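Local coordinates for sister chromatid cohesion protein (Chaetomium thermophilum, PDB 5T8V) that probably loads the cohesin ring onto chromatin, and is represented here by the helical-repeat C-terminal part of Scc2, at residues A[467-472]-A[592-597]. Residues are numbered along the deposited sequence; the frame is centred on the assembly and turned at random.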
# COMPACT_ATOMS: atom_id res chain seq x y z
N ARG A 467 17.42 -6.50 13.77
CA ARG A 467 17.20 -5.62 14.92
C ARG A 467 16.29 -6.29 15.95
O ARG A 467 16.57 -6.25 17.16
CB ARG A 467 16.60 -4.30 14.44
CG ARG A 467 17.60 -3.42 13.72
CD ARG A 467 16.94 -2.47 12.74
NE ARG A 467 15.85 -1.72 13.37
CZ ARG A 467 16.02 -0.74 14.25
NH1 ARG A 467 17.25 -0.38 14.62
NH2 ARG A 467 14.97 -0.12 14.76
N GLY A 468 15.21 -6.92 15.49
CA GLY A 468 14.36 -7.66 16.41
C GLY A 468 15.13 -8.74 17.14
O GLY A 468 14.98 -8.90 18.36
N HIS A 469 15.96 -9.49 16.42
CA HIS A 469 16.74 -10.55 17.05
C HIS A 469 17.70 -9.97 18.09
O HIS A 469 17.92 -10.58 19.14
CB HIS A 469 17.50 -11.34 15.99
CG HIS A 469 18.16 -12.58 16.51
ND1 HIS A 469 17.59 -13.37 17.48
CD2 HIS A 469 19.34 -13.16 16.20
CE1 HIS A 469 18.39 -14.39 17.75
NE2 HIS A 469 19.46 -14.29 16.98
N VAL A 470 18.28 -8.80 17.81
CA VAL A 470 19.17 -8.18 18.78
C VAL A 470 18.41 -7.81 20.04
O VAL A 470 18.87 -8.04 21.17
CB VAL A 470 19.87 -6.95 18.17
CG1 VAL A 470 20.56 -6.12 19.25
CG2 VAL A 470 20.89 -7.40 17.13
N ARG A 471 17.22 -7.21 19.88
CA ARG A 471 16.43 -6.86 21.06
C ARG A 471 16.09 -8.11 21.87
O ARG A 471 16.20 -8.11 23.11
CB ARG A 471 15.15 -6.13 20.64
CG ARG A 471 14.68 -5.09 21.66
CD ARG A 471 13.39 -4.40 21.22
NE ARG A 471 13.45 -3.98 19.82
CZ ARG A 471 13.93 -2.81 19.40
NH1 ARG A 471 14.42 -1.93 20.26
NH2 ARG A 471 13.93 -2.53 18.10
N LYS A 472 15.70 -9.19 21.19
CA LYS A 472 15.39 -10.43 21.89
C LYS A 472 16.59 -10.94 22.67
O LYS A 472 16.51 -11.18 23.88
CB LYS A 472 14.91 -11.48 20.90
CG LYS A 472 14.34 -12.73 21.55
CD LYS A 472 14.44 -13.94 20.65
CE LYS A 472 13.90 -15.18 21.32
NZ LYS A 472 14.14 -16.40 20.50
N GLN A 592 26.57 -15.27 22.94
CA GLN A 592 27.32 -14.04 23.15
C GLN A 592 28.02 -13.59 21.87
O GLN A 592 28.09 -12.39 21.58
CB GLN A 592 28.35 -14.24 24.27
CG GLN A 592 27.75 -14.35 25.65
CD GLN A 592 28.78 -14.69 26.70
OE1 GLN A 592 29.79 -15.33 26.41
NE2 GLN A 592 28.53 -14.26 27.93
N ALA A 593 28.54 -14.54 21.09
CA ALA A 593 29.20 -14.19 19.84
C ALA A 593 28.20 -13.64 18.83
O ALA A 593 28.45 -12.61 18.19
CB ALA A 593 29.92 -15.42 19.27
N LYS A 594 27.06 -14.31 18.67
CA LYS A 594 26.05 -13.83 17.73
C LYS A 594 25.56 -12.44 18.12
O LYS A 594 25.43 -11.56 17.26
CB LYS A 594 24.89 -14.82 17.67
CG LYS A 594 23.67 -14.31 16.91
CD LYS A 594 23.12 -15.34 15.96
CE LYS A 594 23.99 -15.48 14.73
NZ LYS A 594 23.27 -16.13 13.59
N LEU A 595 25.30 -12.22 19.41
CA LEU A 595 24.87 -10.89 19.85
C LEU A 595 25.96 -9.86 19.60
O LEU A 595 25.67 -8.74 19.15
CB LEU A 595 24.48 -10.91 21.33
CG LEU A 595 24.08 -9.57 21.94
CD1 LEU A 595 22.99 -8.89 21.12
CD2 LEU A 595 23.61 -9.76 23.37
N SER A 596 27.21 -10.21 19.89
CA SER A 596 28.32 -9.28 19.66
C SER A 596 28.37 -8.86 18.20
O SER A 596 28.32 -7.66 17.87
CB SER A 596 29.64 -9.93 20.08
OG SER A 596 29.63 -10.23 21.46
N TYR A 597 28.48 -9.83 17.29
CA TYR A 597 28.59 -9.51 15.88
C TYR A 597 27.36 -8.75 15.39
O TYR A 597 27.47 -7.87 14.54
CB TYR A 597 28.80 -10.78 15.06
CG TYR A 597 29.06 -10.50 13.60
CD1 TYR A 597 30.22 -9.86 13.19
CD2 TYR A 597 28.14 -10.87 12.63
CE1 TYR A 597 30.46 -9.59 11.86
CE2 TYR A 597 28.37 -10.60 11.30
CZ TYR A 597 29.54 -9.96 10.92
OH TYR A 597 29.77 -9.70 9.59
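Between residues 467-472 of helix 446-474 and 592-597 of helix 590-602 the nearest CA atoms are those of Val470 and Leu595, 6.4 Å apart, and no hydrogen bond passes between the two segments. Two side-chain pairs make the contact. Val470 CG1 meets Leu595 CD1 at 4.1 Å, a single methyl-to-methyl touch between side chains that cross at about a right angle. With CG1 anti to the backbone N (chi1 167°), that branch of Val470 is the one that reaches Leu595; Leu595, although its CB does not point straight at the partner helix, swings CD1 inward to meet that methyl. The second pair is His469 with Lys594, both directed toward the opposite helix. Here the aliphatic part of the lysine does the touching: CD lies at the imidazole edge, in the ring plane, 3.9 Å from NE2. Bends at chi2 and chi3 run the chain across in front of the imidazole edge and turn the ammonium away from it, Lys594 NZ being 5.4 Å from His469 NE2, and NZ forms a salt bridge with Asp417. Leu486 of helix 481-494 packs on Leu595, while Leu602 of helix 590-602 adds apolar contact to Val470, which also touches Ser598. The contact thus joins two helices of a HEAT-repeat protein through van der Waals contact, burying 129 Å² in total; a positive charge on the histidine would probably be disfavoured by the nearby ammonium, an effect that Asp417 may partly offset.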